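Long-range contact in designed helical repeat protein (PDB 5CWF), which is a computationally designed helical repeat protein, made to explore repeat architectures, with no biological function known: residues Glu85-Met99 against Leu132-Leu145. Numbering follows the deposited sequence.
With CA (calcium ion), chain G.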
loop_
_atom_site.group_PDB
_atom_site.type_symbol
_atom_site.label_atom_id
_atom_site.label_comp_id
_atom_site.label_asym_id
_atom_site.label_seq_id
_atom_site.Cartn_x
_atom_site.Cartn_y
_atom_site.Cartn_z
ATOM N N GLU A 85 -5.866 -1.410 -6.769
ATOM C CA GLU A 85 -6.113 -1.788 -8.168
ATOM C C GLU A 85 -5.873 -3.289 -8.409
ATOM O O GLU A 85 -6.640 -3.948 -9.128
ATOM C CB GLU A 85 -5.239 -0.957 -9.112
ATOM C CG GLU A 85 -5.735 0.475 -9.291
ATOM C CD GLU A 85 -4.902 1.285 -10.279
ATOM O OE1 GLU A 85 -3.977 0.726 -10.911
ATOM O OE2 GLU A 85 -5.207 2.487 -10.457
ATOM N N ALA A 86 -4.809 -3.825 -7.820
ATOM C CA ALA A 86 -4.465 -5.238 -7.962
ATOM C C ALA A 86 -5.516 -6.135 -7.321
ATOM O O ALA A 86 -5.889 -7.189 -7.866
ATOM C CB ALA A 86 -3.105 -5.505 -7.338
ATOM N N LEU A 87 -6.005 -5.714 -6.163
ATOM C CA LEU A 87 -7.029 -6.485 -5.481
ATOM C C LEU A 87 -8.353 -6.447 -6.210
ATOM O O LEU A 87 -9.122 -7.413 -6.180
ATOM C CB LEU A 87 -7.237 -5.979 -4.056
ATOM C CG LEU A 87 -6.533 -6.688 -2.925
ATOM C CD1 LEU A 87 -6.974 -6.063 -1.616
ATOM C CD2 LEU A 87 -6.803 -8.204 -2.893
ATOM N N ARG A 88 -8.636 -5.338 -6.879
ATOM C CA ARG A 88 -9.876 -5.270 -7.614
ATOM C C ARG A 88 -9.802 -6.168 -8.848
ATOM O O ARG A 88 -10.824 -6.640 -9.318
ATOM C CB ARG A 88 -10.197 -3.832 -8.013
ATOM C CG ARG A 88 -10.579 -2.952 -6.824
ATOM C CD ARG A 88 -10.892 -1.545 -7.280
ATOM N NE ARG A 88 -12.195 -1.455 -7.941
ATOM C CZ ARG A 88 -12.598 -0.398 -8.641
ATOM N NH1 ARG A 88 -11.803 0.658 -8.780
ATOM N NH2 ARG A 88 -13.801 -0.391 -9.195
ATOM N N GLU A 89 -8.604 -6.450 -9.347
ATOM C CA GLU A 89 -8.484 -7.404 -10.447
ATOM C C GLU A 89 -8.635 -8.839 -9.949
ATOM O O GLU A 89 -9.215 -9.673 -10.620
ATOM C CB GLU A 89 -7.151 -7.256 -11.179
ATOM C CG GLU A 89 -7.010 -5.936 -11.916
ATOM C CD GLU A 89 -5.636 -5.765 -12.513
ATOM O OE1 GLU A 89 -4.745 -6.584 -12.190
ATOM O OE2 GLU A 89 -5.433 -4.779 -13.257
ATOM N N ASN A 90 -8.086 -9.137 -8.783
ATOM C CA ASN A 90 -8.135 -10.507 -8.269
ATOM C C ASN A 90 -8.045 -10.470 -6.757
ATOM O O ASN A 90 -6.996 -10.091 -6.239
ATOM C CB ASN A 90 -6.984 -11.328 -8.882
ATOM C CG ASN A 90 -6.912 -12.768 -8.366
ATOM O OD1 ASN A 90 -7.699 -13.190 -7.520
ATOM N ND2 ASN A 90 -5.970 -13.538 -8.913
ATOM N N ASN A 91 -9.124 -10.838 -6.050
ATOM C CA ASN A 91 -9.079 -10.849 -4.573
ATOM C C ASN A 91 -9.297 -12.258 -4.052
ATOM O O ASN A 91 -10.028 -12.474 -3.083
ATOM C CB ASN A 91 -10.080 -9.849 -3.919
ATOM C CG ASN A 91 -11.558 -10.264 -4.022
ATOM O OD1 ASN A 91 -12.231 -10.504 -3.006
ATOM N ND2 ASN A 91 -12.070 -10.293 -5.222
ATOM N N SER A 92 -8.620 -13.213 -4.691
ATOM C CA SER A 92 -8.541 -14.579 -4.174
ATOM C C SER A 92 -8.007 -14.548 -2.750
ATOM O O SER A 92 -7.439 -13.552 -2.333
ATOM C CB SER A 92 -7.626 -15.430 -5.052
ATOM O OG SER A 92 -6.298 -14.930 -4.983
ATOM N N ASP A 93 -8.189 -15.624 -1.992
ATOM C CA ASP A 93 -7.721 -15.616 -0.605
ATOM C C ASP A 93 -6.192 -15.424 -0.534
ATOM O O ASP A 93 -5.681 -14.735 0.357
ATOM C CB ASP A 93 -8.165 -16.901 0.105
ATOM C CG ASP A 93 -9.639 -16.862 0.531
ATOM O OD1 ASP A 93 -10.435 -16.088 -0.056
ATOM O OD2 ASP A 93 -10.006 -17.607 1.461
ATOM N N GLU A 94 -5.468 -15.989 -1.495
ATOM C CA GLU A 94 -4.018 -15.803 -1.566
ATOM C C GLU A 94 -3.629 -14.354 -1.900
ATOM O O GLU A 94 -2.732 -13.810 -1.294
ATOM C CB GLU A 94 -3.418 -16.775 -2.588
ATOM C CG GLU A 94 -3.569 -18.228 -2.153
ATOM C CD GLU A 94 -3.052 -18.476 -0.742
ATOM O OE1 GLU A 94 -1.891 -18.116 -0.439
ATOM O OE2 GLU A 94 -3.838 -18.976 0.086
ATOM N N MET A 95 -4.318 -13.728 -2.848
ATOM C CA MET A 95 -4.045 -12.333 -3.184
ATOM C C MET A 95 -4.300 -11.425 -2.000
ATOM O O MET A 95 -3.546 -10.485 -1.768
ATOM C CB MET A 95 -4.887 -11.885 -4.382
ATOM C CG MET A 95 -4.376 -12.445 -5.689
ATOM S SD MET A 95 -2.846 -11.677 -6.253
ATOM C CE MET A 95 -3.434 -10.071 -6.784
ATOM N N ALA A 96 -5.367 -11.697 -1.255
ATOM C CA ALA A 96 -5.683 -10.865 -0.097
ATOM C C ALA A 96 -4.601 -11.001 0.962
ATOM O O ALA A 96 -4.258 -10.029 1.613
ATOM C CB ALA A 96 -7.040 -11.219 0.493
ATOM N N LYS A 97 -4.039 -12.195 1.118
ATOM C CA LYS A 97 -2.969 -12.378 2.095
ATOM C C LYS A 97 -1.736 -11.565 1.731
ATOM O O LYS A 97 -1.106 -10.977 2.600
ATOM C CB LYS A 97 -2.603 -13.854 2.236
ATOM C CG LYS A 97 -3.663 -14.644 3.007
ATOM C CD LYS A 97 -3.208 -16.040 3.394
ATOM C CE LYS A 97 -2.881 -16.908 2.209
ATOM N NZ LYS A 97 -3.179 -18.354 2.516
ATOM N N VAL A 98 -1.380 -11.558 0.452
ATOM C CA VAL A 98 -0.245 -10.769 0.003
ATOM C C VAL A 98 -0.482 -9.298 0.308
ATOM O O VAL A 98 0.359 -8.611 0.865
ATOM C CB VAL A 98 -0.007 -10.932 -1.514
ATOM C CG1 VAL A 98 1.017 -9.921 -2.036
ATOM C CG2 VAL A 98 0.392 -12.366 -1.860
ATOM N N MET A 99 -1.664 -8.827 -0.068
ATOM C CA MET A 99 -1.957 -7.423 0.040
ATOM C C MET A 99 -2.128 -7.008 1.496
ATOM O O MET A 99 -1.798 -5.875 1.846
ATOM C CB MET A 99 -3.206 -7.076 -0.776
ATOM C CG MET A 99 -3.022 -7.325 -2.281
ATOM S SD MET A 99 -1.472 -6.750 -2.976
ATOM C CE MET A 99 -1.470 -7.713 -4.492
ATOM N N LEU A 132 2.350 -9.278 -9.672
ATOM C CA LEU A 132 1.100 -10.005 -9.591
ATOM C C LEU A 132 0.139 -9.540 -10.689
ATOM O O LEU A 132 -0.680 -10.312 -11.174
ATOM C CB LEU A 132 0.505 -9.818 -8.203
ATOM C CG LEU A 132 1.220 -10.725 -7.190
ATOM C CD1 LEU A 132 0.798 -10.346 -5.776
ATOM C CD2 LEU A 132 0.971 -12.213 -7.450
ATOM N N ARG A 133 0.206 -8.271 -11.077
ATOM C CA ARG A 133 -0.706 -7.828 -12.130
ATOM C C ARG A 133 -0.299 -8.386 -13.487
ATOM O O ARG A 133 -1.141 -8.540 -14.382
ATOM C CB ARG A 133 -0.772 -6.312 -12.149
ATOM C CG ARG A 133 -1.483 -5.833 -10.903
ATOM C CD ARG A 133 -1.628 -4.369 -10.841
ATOM N NE ARG A 133 -2.745 -3.887 -11.651
ATOM C CZ ARG A 133 -3.123 -2.615 -11.662
ATOM N NH1 ARG A 133 -2.486 -1.736 -10.899
ATOM N NH2 ARG A 133 -4.145 -2.226 -12.403
ATOM N N GLU A 134 0.979 -8.728 -13.629
ATOM C CA GLU A 134 1.451 -9.382 -14.844
ATOM C C GLU A 134 1.031 -10.850 -14.839
ATOM O O GLU A 134 0.651 -11.418 -15.876
ATOM C CB GLU A 134 2.969 -9.273 -14.951
ATOM C CG GLU A 134 3.531 -9.854 -16.231
ATOM C CD GLU A 134 5.016 -9.579 -16.400
ATOM O OE1 GLU A 134 5.541 -8.687 -15.702
ATOM O OE2 GLU A 134 5.655 -10.258 -17.238
ATOM N N ASN A 135 1.063 -11.458 -13.656
ATOM C CA ASN A 135 0.666 -12.862 -13.493
ATOM C C ASN A 135 0.211 -13.155 -12.070
ATOM O O ASN A 135 1.038 -13.225 -11.160
ATOM C CB ASN A 135 1.824 -13.793 -13.851
ATOM C CG ASN A 135 1.496 -15.257 -13.587
ATOM O OD1 ASN A 135 0.339 -15.618 -13.403
ATOM N ND2 ASN A 135 2.525 -16.101 -13.541
ATOM N N ASN A 136 -1.101 -13.286 -11.866
ATOM C CA ASN A 136 -1.637 -13.478 -10.512
ATOM C C ASN A 136 -2.177 -14.897 -10.349
ATOM O O ASN A 136 -3.206 -15.130 -9.704
ATOM C CB ASN A 136 -2.691 -12.409 -10.185
ATOM C CG ASN A 136 -3.775 -12.324 -11.220
ATOM O OD1 ASN A 136 -4.295 -13.338 -11.659
ATOM N ND2 ASN A 136 -4.054 -11.114 -11.683
ATOM N N SER A 137 -1.460 -15.836 -10.963
ATOM C CA SER A 137 -1.667 -17.263 -10.753
ATOM C C SER A 137 -1.484 -17.629 -9.287
ATOM O O SER A 137 -0.796 -16.932 -8.540
ATOM C CB SER A 137 -0.686 -18.079 -11.599
ATOM O OG SER A 137 0.654 -17.805 -11.189
ATOM N N ASP A 138 -2.095 -18.739 -8.887
ATOM C CA ASP A 138 -1.927 -19.261 -7.541
ATOM C C ASP A 138 -0.443 -19.405 -7.213
ATOM O O ASP A 138 -0.020 -19.076 -6.116
ATOM C CB ASP A 138 -2.622 -20.620 -7.389
ATOM C CG ASP A 138 -4.138 -20.522 -7.467
ATOM O OD1 ASP A 138 -4.657 -19.450 -7.847
ATOM O OD2 ASP A 138 -4.813 -21.522 -7.139
ATOM N N GLU A 139 0.337 -19.908 -8.168
ATOM C CA GLU A 139 1.770 -20.102 -7.965
ATOM C C GLU A 139 2.548 -18.795 -7.795
ATOM O O GLU A 139 3.431 -18.705 -6.951
ATOM C CB GLU A 139 2.374 -20.898 -9.121
ATOM C CG GLU A 139 3.886 -21.070 -8.988
ATOM C CD GLU A 139 4.481 -21.962 -10.056
ATOM O OE1 GLU A 139 3.715 -22.511 -10.878
ATOM O OE2 GLU A 139 5.722 -22.125 -10.059
ATOM N N MET A 140 2.251 -17.786 -8.605
ATOM C CA MET A 140 2.954 -16.518 -8.446
ATOM C C MET A 140 2.553 -15.880 -7.119
ATOM O O MET A 140 3.402 -15.334 -6.400
ATOM C CB MET A 140 2.642 -15.570 -9.604
ATOM C CG MET A 140 3.479 -14.299 -9.641
ATOM S SD MET A 140 5.272 -14.544 -9.699
ATOM C CE MET A 140 5.430 -15.738 -11.013
ATOM N N ALA A 141 1.280 -15.992 -6.756
ATOM C CA ALA A 141 0.803 -15.378 -5.518
ATOM C C ALA A 141 1.475 -15.987 -4.286
ATOM O O ALA A 141 1.745 -15.291 -3.305
ATOM C CB ALA A 141 -0.715 -15.526 -5.409
ATOM N N LYS A 142 1.730 -17.291 -4.320
ATOM C CA LYS A 142 2.404 -17.938 -3.200
ATOM C C LYS A 142 3.839 -17.423 -3.056
ATOM O O LYS A 142 4.309 -17.157 -1.959
ATOM C CB LYS A 142 2.397 -19.448 -3.358
ATOM C CG LYS A 142 1.050 -20.090 -3.056
ATOM C CD LYS A 142 1.107 -21.591 -3.313
ATOM C CE LYS A 142 -0.138 -22.315 -2.819
ATOM N NZ LYS A 142 -0.071 -23.771 -3.112
ATOM N N LYS A 143 4.529 -17.282 -4.180
ATOM C CA LYS A 143 5.875 -16.721 -4.189
ATOM C C LYS A 143 5.878 -15.290 -3.665
ATOM O O LYS A 143 6.733 -14.889 -2.873
ATOM C CB LYS A 143 6.424 -16.738 -5.613
ATOM C CG LYS A 143 6.564 -18.110 -6.218
ATOM C CD LYS A 143 6.893 -18.001 -7.698
ATOM C CE LYS A 143 7.236 -19.347 -8.304
ATOM N NZ LYS A 143 7.512 -19.223 -9.760
ATOM N N MET A 144 4.911 -14.502 -4.108
ATOM C CA MET A 144 4.897 -13.094 -3.709
ATOM C C MET A 144 4.478 -12.957 -2.241
ATOM O O MET A 144 4.847 -11.979 -1.578
ATOM C CB MET A 144 3.988 -12.284 -4.642
ATOM C CG MET A 144 4.524 -12.216 -6.083
ATOM S SD MET A 144 6.140 -11.392 -6.135
ATOM C CE MET A 144 7.243 -12.812 -6.174
ATOM N N LEU A 145 3.757 -13.940 -1.712
ATOM C CA LEU A 145 3.367 -13.897 -0.295
ATOM C C LEU A 145 4.600 -14.000 0.596
ATOM O O LEU A 145 4.724 -13.300 1.605
ATOM C CB LEU A 145 2.351 -15.014 0.042
ATOM C CG LEU A 145 1.928 -15.100 1.516
ATOM C CD1 LEU A 145 1.430 -13.742 2.024
ATOM C CD2 LEU A 145 0.841 -16.184 1.750
HETATM CA CA CA G . -12.726 -7.905 -9.059
HETATM O O HOH W 1 -4.047 -8.326 -9.934
HETATM O O HOH W 2 -11.429 -8.596 -7.221
HETATM O O HOH W 3 -11.901 -8.889 -11.035
HETATM O O HOH W 4 -4.865 -16.214 -7.391
HETATM O O HOH W 5 -13.183 -6.193 -10.602
#
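One face of the R133 guanidinium is covered by E85 CB and, offset toward the rim, by A86 N, while two carboxylates meet its edge. R133 NH1 donates to E85 OE1 at 2.9 Å, close to the guanidinium plane and onto the anti lone pair; R133 NH2 reaches E89 OE2 at 3.0 Å, from above that carboxylate's plane. Both carboxylates stand steeply to the guanidinium, 84° for E85 and 71° for E89. A bend at chi3 turns the R133 head toward E85 and E89, and E82 adds a third acid. Replacing R133 by an alanine would probably leave E89 without this partner and the neighbouring acids E82 and E85 less well compensated, although E85 keeps R33. Water 1 joins A86 O and E89 OE1 to N136 ND2, and N90 ND2 donates weakly to N136 OD1 (3.2 Å), the amides nearly perpendicular. Two helix-loop-helix turns of this all-helical repeat protein, 70-111 and 115-156, lie side by side, each loop carrying an Asx turn (N90, N135) and a serine N-cap (S92, S137). Beyond the loops, the axes of segments 93-99 and 138-145 come within 9.1 Å at 23°, and V98 enters as a knob among L132, A141, M144 and L145. Its CG1, anti to the backbone N, meets L132 CD1 tip to tip at 3.8 Å; CG2 rests against L145 CB. M95 SD lies 3.9 Å from L132 CD1, and M99 CE touches the same methyl.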